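Local atomic coordinates of structure-specific endonuclease subunit SLX1 (Candida glabrata, PDB entry 4XLG), a protein that probably serves as the catalytic subunit of the SLX1-SLX4 endonuclease, which nicks branched DNA close to junctions during repair and recombination. Residues Y11-L16 and I73-F78; F25-T30 and H108-M113; D166-I171 and M187-N192. The protein carries 1 engineered substitution. One frame throughout, in Å; residues are numbered along the deposited sequence.

How the interactions relate
All three contacts reach one five-stranded mixed sheet, part of which is formed by the GIY-YIG region. Interactions 1 and 2 are neighbours, their centres 10 Å apart: strands 12-18 and 25-30, which carry the Gly-Cys-Tyr and Tyr-Ile-Gly sequences that correspond to the family's signature, lie side by side and antiparallel, with probable hydrogen bonds from Leu16 N to Tyr26 O and from Thr30 N to Gly12 O, each 2.8 Å. Helices 72-84 and 107-118, consecutive in the chain, supply their other halves. Interaction 3, whose centre is 20 Å from that of interaction 1 and 17 Å from that of interaction 2, joins the sheet's far edge strand, 160-168, to the long helix 176-213.

Interaction 1 of 3, residues Y11-L16 and I73-F78; sequences YGCYLL and IAALQF
Strand 12-16 comes closest to helix 73-78 at Cys13 and Ala75, whose CA atoms are 6.4 Å apart, a short separation possible because both side chains, each directed toward the opposite segment, are small. Tyr11, just ahead of the strand, sets the CD1 and CE1 atoms of its ring obliquely against Ala75 CB, with Tyr11 CD1 and Ala75 CB 3.4 Å apart. A methyl group suits this place because it is small enough for the aromatic ring to come close to the helix.

Cys13 follows two residues on. It was modelled in two conformers, and what follows holds for one of them. Its sulfur stands beside its own backbone N and anti to the carbonyl carbon (chi1 -71°), which directs SG at the helix. There SG is 3.8 Å from Phe78 CD1, an oblique sulfur-aromatic contact with a sulfur-to-centroid distance of 5.0 Å. Phe69 and Phe123 pack edge-to-face on Phe78 and hem in the ring that the sulfur touches.

No hydrogen bond joins the two segments; the strand uses its backbone polar groups on its neighbours, Cys13 with Val66 and Gly12 with Thr30. Of the helix's other residues, Ile73 and Gln77 pack on apolar side chains of a chain of another protein. A helix packed through small residues onto an inner strand is part of the alpha/beta core of the GIY-YIG domain, and Gly12, Cys13 and Tyr14 occupy the GIY half of its signature.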
# COMPACT_ATOMS: atom_id res chain seq x y z
N TYR B 11 4.88 3.69 4.29
CA TYR B 11 5.20 4.50 3.12
C TYR B 11 3.85 5.12 2.75
O TYR B 11 2.86 4.39 2.57
CB TYR B 11 5.79 3.65 1.94
CG TYR B 11 6.87 4.44 1.20
CD1 TYR B 11 6.51 5.58 0.39
CD2 TYR B 11 8.20 4.14 1.38
CE1 TYR B 11 7.53 6.35 -0.24
CE2 TYR B 11 9.20 4.88 0.76
CZ TYR B 11 8.84 5.99 -0.02
OH TYR B 11 9.86 6.71 -0.61
N GLY B 12 3.81 6.45 2.63
CA GLY B 12 2.51 7.07 2.46
C GLY B 12 2.61 8.18 1.41
O GLY B 12 3.67 8.77 1.19
N CYS B 13 1.47 8.42 0.76
CA CYS B 13 1.31 9.55 -0.16
C CYS B 13 0.42 10.58 0.53
O CYS B 13 -0.72 10.27 0.86
CB CYS B 13 0.60 9.15 -1.46
SG CYS B 13 1.57 8.13 -2.56
N TYR B 14 0.94 11.80 0.70
CA TYR B 14 0.28 12.81 1.53
C TYR B 14 -0.19 13.97 0.72
O TYR B 14 0.33 14.29 -0.36
CB TYR B 14 1.23 13.32 2.65
CG TYR B 14 2.59 13.85 2.11
CD1 TYR B 14 2.75 15.20 1.72
CD2 TYR B 14 3.70 12.97 1.98
CE1 TYR B 14 3.97 15.67 1.25
CE2 TYR B 14 4.96 13.44 1.53
CZ TYR B 14 5.05 14.82 1.16
OH TYR B 14 6.24 15.27 0.69
N LEU B 15 -1.23 14.61 1.28
CA LEU B 15 -1.73 15.87 0.71
C LEU B 15 -1.52 16.99 1.75
O LEU B 15 -1.95 16.84 2.91
CB LEU B 15 -3.22 15.73 0.38
CG LEU B 15 -3.92 17.03 -0.09
CD1 LEU B 15 -3.32 17.53 -1.43
CD2 LEU B 15 -5.46 16.81 -0.18
N LEU B 16 -0.84 18.05 1.33
CA LEU B 16 -0.63 19.23 2.19
C LEU B 16 -1.55 20.32 1.69
O LEU B 16 -1.79 20.43 0.51
CB LEU B 16 0.81 19.76 2.12
CG LEU B 16 1.94 18.75 2.32
CD1 LEU B 16 3.32 19.56 2.23
CD2 LEU B 16 1.74 18.01 3.70
N ILE B 73 7.98 1.91 -4.90
CA ILE B 73 7.57 2.04 -6.31
C ILE B 73 6.06 2.25 -6.39
O ILE B 73 5.57 3.10 -7.14
CB ILE B 73 7.94 0.77 -7.14
CG1 ILE B 73 9.45 0.58 -7.19
CG2 ILE B 73 7.35 0.88 -8.57
CD1 ILE B 73 10.18 1.83 -7.67
N ALA B 74 5.31 1.41 -5.69
CA ALA B 74 3.83 1.54 -5.71
C ALA B 74 3.35 2.88 -5.19
O ALA B 74 2.39 3.46 -5.73
CB ALA B 74 3.16 0.40 -4.89
N ALA B 75 3.97 3.38 -4.11
CA ALA B 75 3.59 4.70 -3.57
C ALA B 75 3.83 5.78 -4.62
O ALA B 75 3.07 6.71 -4.78
CB ALA B 75 4.41 5.03 -2.29
N LEU B 76 4.98 5.69 -5.30
CA LEU B 76 5.28 6.71 -6.33
C LEU B 76 4.30 6.62 -7.50
O LEU B 76 3.91 7.63 -8.10
CB LEU B 76 6.71 6.50 -6.88
CG LEU B 76 7.80 6.89 -5.87
CD1 LEU B 76 9.21 6.39 -6.29
CD2 LEU B 76 7.77 8.40 -5.65
N GLN B 77 3.94 5.41 -7.87
CA GLN B 77 2.90 5.26 -8.91
C GLN B 77 1.61 5.97 -8.51
O GLN B 77 1.01 6.66 -9.36
CB GLN B 77 2.59 3.79 -9.20
CG GLN B 77 3.76 3.07 -9.84
CD GLN B 77 3.50 1.58 -9.91
OE1 GLN B 77 3.34 0.92 -8.89
NE2 GLN B 77 3.41 1.07 -11.12
N PHE B 78 1.20 5.78 -7.27
CA PHE B 78 -0.02 6.46 -6.76
C PHE B 78 0.19 7.96 -6.74
O PHE B 78 -0.64 8.73 -7.23
CB PHE B 78 -0.33 5.96 -5.34
CG PHE B 78 -1.66 6.36 -4.84
CD1 PHE B 78 -1.84 7.58 -4.21
CD2 PHE B 78 -2.73 5.49 -4.93
CE1 PHE B 78 -3.09 7.94 -3.69
CE2 PHE B 78 -3.98 5.84 -4.42
CZ PHE B 78 -4.16 7.08 -3.80

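Interaction 2 of 3, residues F25-T30 and H108-M113; sequences FYIGST and HHKLAM
Phe25 and Lys110 carry most of this contact, in which helix 108-113 packs on the edge strand 25-30 of the GIY-YIG domain; Tyr26, Ile27 and Gly28 of that strand supply the YIG half of the signature. The backbones stay well apart, with the CA atoms of Phe25 and Lys110 8.8 Å from each other, so long side chains must span the distance.

The closer part is aliphatic carbon against the root of an aromatic residue. In the one of two modelled lysine conformers described here, Lys110 CD sits 3.9 Å from Phe25 CB and 4.0 Å from Phe25 CG. Phe25 keeps its CG beside the backbone N (chi1 -62°), which lays the ring across the lysine chain with its root, not its far end, in contact; the kinked lysine passes obliquely over that CB-CG end. Lysine fits such a margin because its methylene groups can cover hydrocarbon while the amine stays near the surface.

The looser side is at that amine. Phe25 and Lys110 are both partly exposed, and in the same conformer Lys110 NZ comes only to 4.1 Å from Phe25 CD2. Inward, buried Ile27 touches the lysine more loosely, Ile27 CD1 being 4.5 Å from Lys110 CD, and packs on Leu15 and Trp82. The backbone of Lys110 is tied to that same tryptophan, whose NE1 hydrogen-bonds to Lys110 O.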
# COMPACT_ATOMS: atom_id res chain seq x y z
N PHE B 25 -1.89 23.59 -2.49
CA PHE B 25 -1.75 22.17 -2.09
C PHE B 25 -0.43 21.61 -2.57
O PHE B 25 0.18 22.14 -3.54
CB PHE B 25 -2.92 21.35 -2.72
CG PHE B 25 -4.28 21.81 -2.24
CD1 PHE B 25 -4.77 21.32 -1.03
CD2 PHE B 25 -5.03 22.74 -2.96
CE1 PHE B 25 -6.01 21.74 -0.52
CE2 PHE B 25 -6.29 23.18 -2.45
CZ PHE B 25 -6.76 22.68 -1.24
N TYR B 26 -0.06 20.47 -2.00
CA TYR B 26 1.16 19.80 -2.40
C TYR B 26 0.94 18.33 -2.21
O TYR B 26 0.41 17.94 -1.17
CB TYR B 26 2.33 20.27 -1.54
CG TYR B 26 3.66 19.71 -2.02
CD1 TYR B 26 4.12 18.49 -1.56
CD2 TYR B 26 4.46 20.42 -2.89
CE1 TYR B 26 5.32 17.94 -2.01
CE2 TYR B 26 5.68 19.90 -3.34
CZ TYR B 26 6.10 18.67 -2.86
OH TYR B 26 7.28 18.14 -3.27
N ILE B 27 1.39 17.53 -3.17
CA ILE B 27 1.29 16.07 -2.98
C ILE B 27 2.67 15.43 -3.02
O ILE B 27 3.47 15.75 -3.95
CB ILE B 27 0.41 15.45 -4.11
CG1 ILE B 27 -1.05 15.88 -3.90
CG2 ILE B 27 0.51 13.86 -4.12
CD1 ILE B 27 -1.90 15.66 -5.21
N GLY B 28 2.99 14.54 -2.07
CA GLY B 28 4.29 13.84 -2.20
C GLY B 28 4.18 12.47 -1.56
O GLY B 28 3.09 12.03 -1.21
N SER B 29 5.31 11.76 -1.46
CA SER B 29 5.27 10.44 -0.83
C SER B 29 6.50 10.32 0.04
O SER B 29 7.53 10.96 -0.24
CB SER B 29 5.23 9.29 -1.87
OG SER B 29 6.34 9.35 -2.76
N THR B 30 6.39 9.51 1.09
CA THR B 30 7.49 9.44 2.06
C THR B 30 7.41 8.20 2.96
O THR B 30 6.32 7.77 3.30
CB THR B 30 7.48 10.72 3.02
OG1 THR B 30 8.62 10.67 3.91
CG2 THR B 30 6.17 10.83 3.83
N HIS B 108 -11.92 19.63 -3.79
CA HIS B 108 -12.86 18.58 -4.14
C HIS B 108 -12.25 17.65 -5.16
O HIS B 108 -12.46 16.44 -5.08
CB HIS B 108 -14.17 19.17 -4.69
CG HIS B 108 -14.92 19.96 -3.67
ND1 HIS B 108 -15.88 19.39 -2.86
CD2 HIS B 108 -14.79 21.24 -3.28
CE1 HIS B 108 -16.34 20.32 -2.03
NE2 HIS B 108 -15.68 21.44 -2.25
N HIS B 109 -11.48 18.20 -6.10
CA HIS B 109 -10.88 17.38 -7.15
C HIS B 109 -9.73 16.55 -6.59
O HIS B 109 -9.60 15.39 -6.94
CB HIS B 109 -10.37 18.22 -8.32
CG HIS B 109 -11.47 18.77 -9.17
ND1 HIS B 109 -12.19 19.88 -8.82
CD2 HIS B 109 -11.98 18.33 -10.34
CE1 HIS B 109 -13.11 20.12 -9.75
NE2 HIS B 109 -13.00 19.19 -10.68
N LYS B 110 -8.91 17.15 -5.72
CA LYS B 110 -7.79 16.46 -5.10
C LYS B 110 -8.31 15.24 -4.34
O LYS B 110 -7.72 14.17 -4.41
CB LYS B 110 -7.03 17.38 -4.14
CG LYS B 110 -6.57 18.71 -4.78
CD LYS B 110 -5.06 18.81 -4.82
CE LYS B 110 -4.56 19.42 -6.11
NZ LYS B 110 -5.29 20.65 -6.47
N LEU B 111 -9.42 15.41 -3.61
CA LEU B 111 -9.96 14.30 -2.82
C LEU B 111 -10.70 13.26 -3.68
O LEU B 111 -10.63 12.06 -3.43
CB LEU B 111 -10.90 14.84 -1.73
CG LEU B 111 -10.24 15.79 -0.74
CD1 LEU B 111 -11.35 16.39 0.25
CD2 LEU B 111 -9.17 15.01 0.02
N ALA B 112 -11.43 13.71 -4.70
CA ALA B 112 -12.04 12.77 -5.64
C ALA B 112 -10.99 11.87 -6.32
O ALA B 112 -11.27 10.71 -6.59
CB ALA B 112 -12.84 13.52 -6.72
N MET B 113 -9.83 12.44 -6.62
CA MET B 113 -8.76 11.64 -7.25
C MET B 113 -8.36 10.49 -6.34
O MET B 113 -8.01 9.40 -6.82
CB MET B 113 -7.52 12.49 -7.58
CG MET B 113 -7.64 13.26 -8.91
SD MET B 113 -7.83 12.07 -10.28
CE MET B 113 -6.43 10.97 -10.08

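Interaction 3 of 3, residues D166-I171 and M187-N192; sequences DALTEI and MELVQN
Leu189 is the one residue of helix 187-192 that meets segment 166-171, and it does so through both of its methyl groups. Most of the contact is methyl against backbone. Leu189 CD2 lies 3.7 Å from Asp166 O, while Leu189 CD1 lies 3.9 Å from Ala167 CA and also 3.9 Å from Leu168 N. With CG beside the backbone N (chi1 -62°), the branched end of the leucine spreads along the chain where it turns a corner. Asp166 makes that corner with a left-handed backbone conformation (phi 62°, psi 27°), and its carboxylate belongs to an exposed residue, as suits a charged group at the protein surface.

Contact between side chains is slighter: Leu168 CG is 4.2 Å from Leu189 CD1, one leucine meeting another. No hydrogen bond crosses between the segments, so the join is purely van der Waals.

Leu189 also touches Phe133 in the loop beyond strand 129-132, and Leu168 shares backbone hydrogen bonds with Phe133 and Gln135. On the same long helix 176-213, Met187 packs on Val34 and Leu37 of helix 33-41, and Val190 reaches Met62 of strand 60-67, so the helix lies against the end of edge strand 160-168 as well as helix 33-41 and the middle strand 60-67.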
# COMPACT_ATOMS: atom_id res chain seq x y z
N ASP B 166 -8.97 13.80 17.88
CA ASP B 166 -8.61 15.23 18.01
C ASP B 166 -8.15 15.86 16.68
O ASP B 166 -7.38 16.81 16.67
CB ASP B 166 -7.51 15.43 19.05
CG ASP B 166 -7.89 14.89 20.42
OD1 ASP B 166 -9.07 15.02 20.83
OD2 ASP B 166 -6.97 14.32 21.05
N ALA B 167 -8.63 15.33 15.55
CA ALA B 167 -8.42 15.96 14.24
C ALA B 167 -8.80 17.43 14.30
O ALA B 167 -9.78 17.83 14.98
CB ALA B 167 -9.27 15.25 13.15
N LEU B 168 -8.06 18.25 13.57
CA LEU B 168 -8.42 19.66 13.44
C LEU B 168 -9.72 19.82 12.65
O LEU B 168 -10.10 18.98 11.87
CB LEU B 168 -7.29 20.44 12.75
CG LEU B 168 -6.00 20.39 13.58
CD1 LEU B 168 -5.01 21.40 13.03
CD2 LEU B 168 -6.33 20.58 15.12
N THR B 169 -10.38 20.95 12.83
CA THR B 169 -11.59 21.21 12.09
C THR B 169 -11.44 22.48 11.25
O THR B 169 -10.56 22.54 10.39
CB THR B 169 -12.81 21.30 13.04
OG1 THR B 169 -12.57 22.27 14.08
CG2 THR B 169 -13.04 19.91 13.70
N GLU B 170 -12.29 23.48 11.47
CA GLU B 170 -12.11 24.68 10.64
C GLU B 170 -10.79 25.37 11.05
O GLU B 170 -10.50 25.54 12.22
CB GLU B 170 -13.31 25.65 10.79
CG GLU B 170 -13.25 26.79 9.77
CD GLU B 170 -14.53 27.67 9.74
N ILE B 171 -10.02 25.80 10.07
CA ILE B 171 -8.71 26.39 10.33
C ILE B 171 -8.84 27.90 10.53
O ILE B 171 -9.49 28.58 9.72
CB ILE B 171 -7.75 26.08 9.16
CG1 ILE B 171 -7.50 24.55 9.06
CG2 ILE B 171 -6.39 26.85 9.31
CD1 ILE B 171 -7.08 23.86 10.41
N MET B 187 1.25 18.71 13.54
CA MET B 187 2.50 17.89 13.68
C MET B 187 2.27 16.77 14.70
O MET B 187 2.75 15.65 14.49
CB MET B 187 3.70 18.74 14.18
CG MET B 187 4.30 19.60 13.07
SD MET B 187 5.15 18.54 11.78
CE MET B 187 6.42 17.73 12.69
N GLU B 188 1.60 17.10 15.78
CA GLU B 188 1.40 16.12 16.86
C GLU B 188 0.50 14.98 16.30
O GLU B 188 0.72 13.80 16.59
CB GLU B 188 0.76 16.75 18.13
CG GLU B 188 0.83 15.74 19.22
CD GLU B 188 2.31 15.44 19.55
OE1 GLU B 188 2.75 14.25 19.60
OE2 GLU B 188 3.06 16.44 19.69
N LEU B 189 -0.53 15.34 15.51
CA LEU B 189 -1.41 14.30 14.93
C LEU B 189 -0.63 13.37 13.98
O LEU B 189 -0.88 12.14 13.93
CB LEU B 189 -2.58 14.93 14.13
CG LEU B 189 -3.48 15.78 15.03
CD1 LEU B 189 -4.58 16.46 14.10
CD2 LEU B 189 -4.18 14.99 16.09
N VAL B 190 0.26 13.96 13.18
CA VAL B 190 1.03 13.19 12.19
C VAL B 190 2.00 12.27 12.99
O VAL B 190 2.15 11.07 12.67
CB VAL B 190 1.81 14.10 11.21
CG1 VAL B 190 2.79 13.25 10.30
CG2 VAL B 190 0.83 14.90 10.29
N GLN B 191 2.65 12.85 13.99
CA GLN B 191 3.55 12.03 14.87
C GLN B 191 2.80 10.88 15.48
O GLN B 191 3.29 9.71 15.49
CB GLN B 191 4.16 12.94 15.98
CG GLN B 191 5.16 12.16 16.88
CD GLN B 191 6.47 11.91 16.12
OE1 GLN B 191 6.77 10.76 15.68
NE2 GLN B 191 7.28 12.93 16.04
N ASN B 192 1.61 11.16 16.02
CA ASN B 192 0.88 10.09 16.70
C ASN B 192 0.56 8.93 15.78
O ASN B 192 0.80 7.76 16.16
CB ASN B 192 -0.42 10.63 17.31
CG ASN B 192 -0.14 11.51 18.53
OD1 ASN B 192 1.00 11.54 19.04
ND2 ASN B 192 -1.16 12.26 18.97